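Local coordinates for protein putative adhesin (PDB 5FX8) that is a putative cell-wall adhesin that may mediate cell-cell interaction, probably by binding other proteins through salt bridges and hydrogen bonds, at residues V9-E12 with R13-A16; A146-R149 with S150-I153; P228-P231 with A232-L235. All coordinates share one frame; numbering follows the deposited sequence.

Contact 1: V9-E12 with R13-A16; sequences VVSE and RTDA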
ATOM      1  N   VAL C   9     -16.646 -25.612  60.494  1.00 22.34           N
ATOM      2  CA  VAL C   9     -15.882 -24.507  59.946  1.00 22.09           C
ATOM      3  C   VAL C   9     -16.193 -24.406  58.466  1.00 23.27           C
ATOM      4  O   VAL C   9     -16.047 -25.384  57.728  1.00 32.29           O
ATOM      5  CB  VAL C   9     -14.380 -24.684  60.151  1.00 22.79           C
ATOM      6  CG1 VAL C   9     -13.690 -23.492  59.586  1.00 25.27           C
ATOM      7  CG2 VAL C   9     -14.068 -24.833  61.604  1.00 23.61           C
ATOM      8  N   VAL C  10     -16.637 -23.240  58.033  1.00 24.53           N
ATOM      9  CA  VAL C  10     -16.867 -22.964  56.627  1.00 24.37           C
ATOM     10  C   VAL C  10     -16.338 -21.571  56.342  1.00 25.00           C
ATOM     11  O   VAL C  10     -15.964 -20.825  57.250  1.00 27.23           O
ATOM     12  CB  VAL C  10     -18.348 -23.058  56.223  1.00 25.63           C
ATOM     13  CG1 VAL C  10     -18.909 -24.390  56.611  1.00 26.22           C
ATOM     14  CG2 VAL C  10     -19.133 -21.957  56.862  1.00 24.96           C
ATOM     15  N   SER C  11     -16.308 -21.234  55.063  1.00 25.18           N
ATOM     16  CA  SER C  11     -15.877 -19.922  54.614  1.00 25.21           C
ATOM     17  C   SER C  11     -17.071 -18.986  54.629  1.00 24.05           C
ATOM     18  O   SER C  11     -18.137 -19.335  54.121  1.00 25.23           O
ATOM     19  CB  SER C  11     -15.290 -20.006  53.207  1.00 26.46           C
ATOM     20  OG  SER C  11     -15.122 -18.722  52.647  1.00 26.56           O
ATOM     21  N   GLU C  12     -16.897 -17.805  55.219  1.00 23.18           N
ATOM     22  CA  GLU C  12     -17.966 -16.814  55.167  1.00 24.47           C
ATOM     23  C   GLU C  12     -18.245 -16.393  53.730  1.00 25.09           C
ATOM     24  O   GLU C  12     -19.390 -16.089  53.379  1.00 30.63           O
ATOM     25  CB  GLU C  12     -17.613 -15.614  56.049  1.00 20.12           C
ATOM     26  CG  GLU C  12     -18.653 -14.515  56.082  1.00 22.18           C
ATOM     27  CD  GLU C  12     -18.546 -13.564  57.295  1.00 24.91           C
ATOM     28  OE1 GLU C  12     -17.464 -13.016  57.590  1.00 18.51           O
ATOM     29  OE2 GLU C  12     -19.576 -13.371  57.964  1.00 26.06           O
ATOM     30  N   ARG C  13     -17.220 -16.424  52.878  1.00 25.44           N
ATOM     31  CA  ARG C  13     -17.371 -16.033  51.480  1.00 26.31           C
ATOM     32  C   ARG C  13     -18.227 -17.030  50.710  1.00 25.72           C
ATOM     33  O   ARG C  13     -19.219 -16.655  50.084  1.00 28.10           O
ATOM     34  CB  ARG C  13     -15.989 -15.898  50.852  1.00 27.37           C
ATOM     35  CG  ARG C  13     -15.972 -15.540  49.406  1.00 27.07           C
ATOM     36  CD  ARG C  13     -14.545 -15.374  48.921  1.00 26.43           C
ATOM     37  NE  ARG C  13     -13.774 -16.615  48.957  1.00 25.85           N
ATOM     38  CZ  ARG C  13     -13.804 -17.555  48.012  1.00 28.43           C
ATOM     39  NH1 ARG C  13     -14.588 -17.419  46.953  1.00 25.13           N
ATOM     40  NH2 ARG C  13     -13.065 -18.653  48.137  1.00 32.59           N
ATOM     41  N   THR C  14     -17.872 -18.309  50.755  1.00 32.24           N
ATOM     42  CA  THR C  14     -18.586 -19.312  49.979  1.00 27.95           C
ATOM     43  C   THR C  14     -19.718 -19.979  50.738  1.00 28.22           C
ATOM     44  O   THR C  14     -20.618 -20.531  50.095  1.00 28.60           O
ATOM     45  CB  THR C  14     -17.626 -20.392  49.514  1.00 27.55           C
ATOM     46  OG1 THR C  14     -17.193 -21.135  50.657  1.00 30.24           O
ATOM     47  CG2 THR C  14     -16.425 -19.767  48.847  1.00 26.48           C
ATOM     48  N   ASP C  15     -19.692 -19.949  52.078  1.00 30.78           N
ATOM     49  CA  ASP C  15     -20.633 -20.692  52.923  1.00 29.67           C
ATOM     50  C   ASP C  15     -20.463 -22.200  52.734  1.00 31.19           C
ATOM     51  O   ASP C  15     -21.415 -22.974  52.822  1.00 30.89           O
ATOM     52  CB  ASP C  15     -22.084 -20.253  52.658  1.00 34.14           C
ATOM     53  CG  ASP C  15     -23.047 -20.573  53.818  1.00 38.87           C
ATOM     54  OD1 ASP C  15     -22.714 -21.372  54.718  1.00 51.22           O
ATOM     55  OD2 ASP C  15     -24.172 -20.032  53.815  1.00 42.32           O
ATOM     56  N   ALA C  16     -19.248 -22.639  52.465  1.00 27.09           N
ATOM     57  CA  ALA C  16     -19.017 -24.044  52.206  1.00 29.87           C
ATOM     58  C   ALA C  16     -17.572 -24.353  52.552  1.00 30.45           C
ATOM     59  O   ALA C  16     -16.849 -23.507  53.085  1.00 28.18           O
ATOM     60  CB  ALA C  16     -19.351 -24.397  50.757  1.00 30.21           C
TER
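A tight alpha turn closes the end of strand 4-11 in the first cohesin-like domain, and Ser-11 is the residue on which it is built. The backbone holds it in two places: Asp-15 N donates to Ser-11 O across 2.6 Å, closing the turn over Glu-12, Arg-13 and Thr-14, and Ser-11 N donates to Ala-16 O at 3.1 Å. Three residues in right-handed helical conformation are followed by Asp-15 in the left-handed region, which sends the chain back alongside the strand it has just left. The Ser-11 side chain adds a weakly closed ST turn. With OG anti to the backbone N (chi1 168°), the hydroxyl is carried to the start of the turn, where it takes weak hydrogen bonds from Arg-13 N at 3.1 Å and from Thr-14 N at 3.4 Å. The same hydroxyl bonds Asp-23, which also forms a salt bridge with Arg-13 NE. Thr-14 packs its OG1 against Ser-11 CB at 3.4 Å, while its CG2 lies over one face of the Arg-13 guanidinium, toward the rim. That OG1 also takes a weak bond from Ala-16 N at 3.1 Å and is hydrogen-bonded to Thr-18 O. On the strand side, Val-10 CB rests 3.5 Å from Ala-16 O, with Val-26 of the neighbouring strand touching its side chain. Glu-12 forms a salt bridge with Arg-308, and Arg-13 makes a cation-pi contact with Tyr-20. With its OG bonded to the Asp-23 carboxylate and only weakly to two amides of the turn, Ser-11 ties the loop to the side chain that also holds Arg-13; the carboxylate would probably polarise the hydroxyl and make it a better acceptor for those amides.

Contact 2: A146-R149 with S150-I153; sequences ALDR and SQPI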
ATOM      1  N   ALA C 146      -6.972 -22.290  45.457  1.00 33.61           N
ATOM      2  CA  ALA C 146      -6.302 -21.176  44.801  1.00 27.82           C
ATOM      3  C   ALA C 146      -7.319 -20.233  44.181  1.00 26.52           C
ATOM      4  O   ALA C 146      -8.487 -20.569  43.984  1.00 24.94           O
ATOM      5  CB  ALA C 146      -5.356 -21.669  43.711  1.00 28.95           C
ATOM      6  N   LEU C 147      -6.846 -19.043  43.860  1.00 24.78           N
ATOM      7  CA  LEU C 147      -7.733 -17.992  43.406  1.00 23.89           C
ATOM      8  C   LEU C 147      -8.492 -18.439  42.170  1.00 25.34           C
ATOM      9  O   LEU C 147      -7.940 -19.098  41.292  1.00 27.56           O
ATOM     10  CB  LEU C 147      -6.923 -16.735  43.112  1.00 26.36           C
ATOM     11  CG  LEU C 147      -7.003 -15.490  43.985  1.00 24.65           C
ATOM     12  CD1 LEU C 147      -7.425 -15.818  45.383  1.00 24.98           C
ATOM     13  CD2 LEU C 147      -5.653 -14.820  43.991  1.00 26.46           C
ATOM     14  N   ASP C 148      -9.765 -18.081  42.108  1.00 25.55           N
ATOM     15  CA  ASP C 148     -10.598 -18.405  40.958  1.00 26.39           C
ATOM     16  C   ASP C 148     -10.171 -17.556  39.762  1.00 32.23           C
ATOM     17  O   ASP C 148     -10.402 -16.344  39.738  1.00 32.94           O
ATOM     18  CB  ASP C 148     -12.055 -18.165  41.321  1.00 27.82           C
ATOM     19  CG  ASP C 148     -12.988 -18.572  40.237  1.00 29.36           C
ATOM     20  OD1 ASP C 148     -12.502 -19.163  39.274  1.00 36.49           O
ATOM     21  OD2 ASP C 148     -14.204 -18.339  40.352  1.00 28.90           O
ATOM     22  N   ARG C 149      -9.545 -18.178  38.763  1.00 31.48           N
ATOM     23  CA  ARG C 149      -9.045 -17.448  37.606  1.00 26.81           C
ATOM     24  C   ARG C 149      -9.874 -17.717  36.367  1.00 26.62           C
ATOM     25  O   ARG C 149      -9.338 -17.756  35.264  1.00 32.85           O
ATOM     26  CB  ARG C 149      -7.582 -17.781  37.330  1.00 29.63           C
ATOM     27  CG  ARG C 149      -6.599 -17.325  38.399  1.00 28.85           C
ATOM     28  CD  ARG C 149      -6.925 -15.928  38.871  1.00 28.57           C
ATOM     29  NE  ARG C 149      -5.801 -15.259  39.505  1.00 23.22           N
ATOM     30  CZ  ARG C 149      -5.904 -14.072  40.076  1.00 24.07           C
ATOM     31  NH1 ARG C 149      -7.072 -13.472  40.088  1.00 24.83           N
ATOM     32  NH2 ARG C 149      -4.859 -13.490  40.632  1.00 25.05           N
ATOM     33  N   SER C 150     -11.175 -17.909  36.535  1.00 28.10           N
ATOM     34  CA  SER C 150     -12.087 -18.176  35.429  1.00 28.80           C
ATOM     35  C   SER C 150     -13.125 -17.086  35.251  1.00 28.48           C
ATOM     36  O   SER C 150     -13.989 -17.209  34.384  1.00 28.04           O
ATOM     37  CB  SER C 150     -12.810 -19.507  35.641  1.00 30.39           C
ATOM     38  OG  SER C 150     -13.941 -19.321  36.492  1.00 43.15           O
ATOM     39  N   GLN C 151     -13.086 -16.050  36.059  1.00 27.44           N
ATOM     40  CA  GLN C 151     -14.019 -14.954  35.950  1.00 23.76           C
ATOM     41  C   GLN C 151     -13.461 -13.814  36.778  1.00 25.23           C
ATOM     42  O   GLN C 151     -12.501 -14.017  37.521  1.00 26.33           O
ATOM     43  CB  GLN C 151     -15.399 -15.378  36.431  1.00 26.90           C
ATOM     44  CG  GLN C 151     -15.399 -15.942  37.817  1.00 29.32           C
ATOM     45  CD  GLN C 151     -16.791 -16.217  38.315  1.00 29.91           C
ATOM     46  OE1 GLN C 151     -17.743 -15.625  37.831  1.00 30.65           O
ATOM     47  NE2 GLN C 151     -16.921 -17.124  39.282  1.00 29.15           N
ATOM     48  N   PRO C 152     -13.996 -12.608  36.665  1.00 24.58           N
ATOM     49  CA  PRO C 152     -13.543 -11.531  37.545  1.00 23.15           C
ATOM     50  C   PRO C 152     -13.844 -11.849  39.000  1.00 23.80           C
ATOM     51  O   PRO C 152     -14.951 -12.258  39.344  1.00 23.72           O
ATOM     52  CB  PRO C 152     -14.347 -10.327  37.061  1.00 24.50           C
ATOM     53  CG  PRO C 152     -14.718 -10.673  35.679  1.00 26.68           C
ATOM     54  CD  PRO C 152     -14.957 -12.122  35.670  1.00 24.50           C
ATOM     55  N   ILE C 153     -12.848 -11.645  39.854  1.00 20.78           N
ATOM     56  CA  ILE C 153     -13.009 -11.787  41.286  1.00 22.75           C
ATOM     57  C   ILE C 153     -12.712 -10.448  41.957  1.00 24.05           C
ATOM     58  O   ILE C 153     -12.201  -9.524  41.338  1.00 28.73           O
ATOM     59  CB  ILE C 153     -12.130 -12.900  41.865  1.00 22.33           C
ATOM     60  CG1 ILE C 153     -10.660 -12.583  41.650  1.00 22.71           C
ATOM     61  CG2 ILE C 153     -12.495 -14.212  41.238  1.00 24.74           C
ATOM     62  CD1 ILE C 153      -9.764 -13.585  42.275  1.00 22.72           C
TER
HETATM   63  O   HOH W   1      -9.850 -14.166  38.518  1.00 23.90           O
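Asp-148 sets its carboxylate against two side chains beyond it, Ser-150 and Gln-151, one oxygen for each. OD1 takes Ser-150 OG on its syn side at 3.1 Å and also Ser-150 N at 3.3 Å, the amide coming from well above the carboxylate plane. OD2 is reached almost straight on by Gln-151 NE2, 3.2 Å away, with the oxygen lying in the Gln-151 amide plane; the two flat groups are nevertheless turned 71° from each other. Asp-148 has CG opposite its backbone N (chi1 -176°), which places the carboxylate beside its own carbonyl carbon, within reach of Ser-150 N. That bond makes an Asx turn in the loop between strands 137-144 and 153-158, the latter an outermost strand of a five-stranded antiparallel sheet. A water bridges Asp-148 O, Gln-151 O and Arg-149 NH1, meeting the guanidinium in plane at its edge. Ile-153 lies about perpendicular to both Leu-147 and Arg-149: its CD1 touches Leu-147 CG at 3.8 Å and Arg-149 NH1 at 3.5 Å. Leu-147 CD2 lies over one guanidinium face, toward the rim, and Asp-168 forms a salt bridge with Arg-149 NH1.

Contact 3: P228-P231 with A232-L235; sequences PITP and ASGL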
ATOM      1  N   PRO C 228      -0.200   3.852  38.105  1.00 22.76           N
ATOM      2  CA  PRO C 228      -1.295   4.702  38.566  1.00 18.65           C
ATOM      3  C   PRO C 228      -2.218   5.090  37.421  1.00 20.80           C
ATOM      4  O   PRO C 228      -1.857   5.065  36.244  1.00 29.10           O
ATOM      5  CB  PRO C 228      -0.571   5.920  39.143  1.00 20.27           C
ATOM      6  CG  PRO C 228       0.737   5.955  38.453  1.00 19.92           C
ATOM      7  CD  PRO C 228       1.095   4.555  38.092  1.00 22.91           C
ATOM      8  N   ILE C 229      -3.437   5.446  37.786  1.00 19.31           N
ATOM      9  CA  ILE C 229      -4.480   5.808  36.851  1.00 18.65           C
ATOM     10  C   ILE C 229      -4.889   7.230  37.206  1.00 22.42           C
ATOM     11  O   ILE C 229      -5.354   7.483  38.322  1.00 23.13           O
ATOM     12  CB  ILE C 229      -5.673   4.849  36.935  1.00 21.21           C
ATOM     13  CG1 ILE C 229      -5.318   3.457  36.431  1.00 19.02           C
ATOM     14  CG2 ILE C 229      -6.854   5.370  36.188  1.00 22.19           C
ATOM     15  CD1 ILE C 229      -6.460   2.509  36.578  1.00 17.26           C
ATOM     16  N   THR C 230      -4.676   8.165  36.291  1.00 20.77           N
ATOM     17  CA  THR C 230      -5.021   9.548  36.551  1.00 19.58           C
ATOM     18  C   THR C 230      -5.896  10.005  35.407  1.00 21.01           C
ATOM     19  O   THR C 230      -6.131   9.219  34.493  1.00 27.50           O
ATOM     20  CB  THR C 230      -3.782  10.414  36.664  1.00 20.83           C
ATOM     21  OG1 THR C 230      -3.355  10.797  35.353  1.00 27.48           O
ATOM     22  CG2 THR C 230      -2.699   9.636  37.345  1.00 21.68           C
ATOM     23  N   PRO C 231      -6.446  11.220  35.436  1.00 23.31           N
ATOM     24  CA  PRO C 231      -7.147  11.717  34.244  1.00 23.17           C
ATOM     25  C   PRO C 231      -6.280  11.725  33.007  1.00 22.89           C
ATOM     26  O   PRO C 231      -6.782  11.481  31.907  1.00 24.46           O
ATOM     27  CB  PRO C 231      -7.553  13.134  34.649  1.00 23.44           C
ATOM     28  CG  PRO C 231      -7.721  13.053  36.109  1.00 23.30           C
ATOM     29  CD  PRO C 231      -6.725  12.057  36.616  1.00 22.80           C
ATOM     30  N   ALA C 232      -4.986  11.968  33.156  1.00 20.06           N
ATOM     31  CA  ALA C 232      -4.116  12.119  32.010  1.00 20.77           C
ATOM     32  C   ALA C 232      -3.718  10.797  31.386  1.00 21.85           C
ATOM     33  O   ALA C 232      -3.007  10.803  30.380  1.00 21.48           O
ATOM     34  CB  ALA C 232      -2.855  12.890  32.396  1.00 21.22           C
ATOM     35  N   SER C 233      -4.132   9.669  31.932  1.00 21.08           N
ATOM     36  CA  SER C 233      -3.584   8.421  31.443  1.00 21.21           C
ATOM     37  C   SER C 233      -4.276   7.991  30.153  1.00 19.14           C
ATOM     38  O   SER C 233      -5.462   8.247  29.939  1.00 20.28           O
ATOM     39  CB  SER C 233      -3.670   7.347  32.521  1.00 19.11           C
ATOM     40  OG  SER C 233      -4.951   7.283  33.057  1.00 23.83           O
ATOM     41  N   GLY C 234      -3.502   7.381  29.268  1.00 22.14           N
ATOM     42  CA  GLY C 234      -3.997   6.876  28.015  1.00 19.87           C
ATOM     43  C   GLY C 234      -4.226   5.382  28.044  1.00 16.68           C
ATOM     44  O   GLY C 234      -4.303   4.751  29.103  1.00 16.27           O
ATOM     45  N   LEU C 235      -4.346   4.813  26.864  1.00 14.16           N
ATOM     46  CA  LEU C 235      -4.704   3.426  26.758  1.00 15.20           C
ATOM     47  C   LEU C 235      -3.683   2.562  27.484  1.00 16.76           C
ATOM     48  O   LEU C 235      -2.501   2.869  27.463  1.00 18.34           O
ATOM     49  CB  LEU C 235      -4.840   3.049  25.301  1.00 14.20           C
ATOM     50  CG  LEU C 235      -6.099   3.670  24.693  1.00 13.58           C
ATOM     51  CD1 LEU C 235      -6.098   3.481  23.203  1.00 11.60           C
ATOM     52  CD2 LEU C 235      -7.338   3.047  25.301  1.00 14.61           C
TER
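This is a local surface contact in which Thr-230 and Ser-233 pin a type I beta turn in the loop between strands 227-228 and 237-242, at one side of the second cohesin-like domain. Thr-230 O is gripped twice by the same residue. Ser-233 N donates to it at 3.3 Å, from well above the carbonyl plane, while Ser-233 OG, 2.7 Å away, lies on the same face but much closer to the plane. The serine hydroxyl can fold back in this way because it sits between its own backbone N and carbonyl carbon (chi1 50°). Thr-230 answers with its side chain: OG1 accepts from Ala-232 N at 3.0 Å, with a bent N-H angle of 135°, and brushes Ala-232 CB at 3.7 Å. Pro-231 occupies the second position of the turn. Ile-229, just before the turn, is buried against Val-195 and Tyr-197 of strand 189-200 and Leu-249 and Phe-251 of strand 246-252. Ala-232 O and Ser-233 O accept hydrogen bonds from Arg-379 and Arg-391, both of the neighbouring lipoxygenase chain. What the loop presents is a type I beta turn overlapping an ST turn, in which Thr-230 OG1 accepts from the amide two residues on and Thr-230 O from the amide three residues on.

All three are surface contacts of a largely beta chain, each a short loop folded on itself. Contact 1 leaves a strand of the first cohesin-like domain and contact 2 lies in the loop between strands 137-144 and 153-158; their centres are about 17 Å apart and their nearest atoms about 6 Å, with Tyr-20 meeting Arg-13 of one and Leu-147 and Asp-148 of the other. Contact 3 lies farther out, its centre about 38 Å from that of contact 1, and alone touches another chain, the lipoxygenase. Hydroxyls accept from turn amides in contacts 1 and 3, whereas in contact 2 a carboxylate is the acceptor, a serine hydroxyl among its donors, and Ile-153 adds apolar packing.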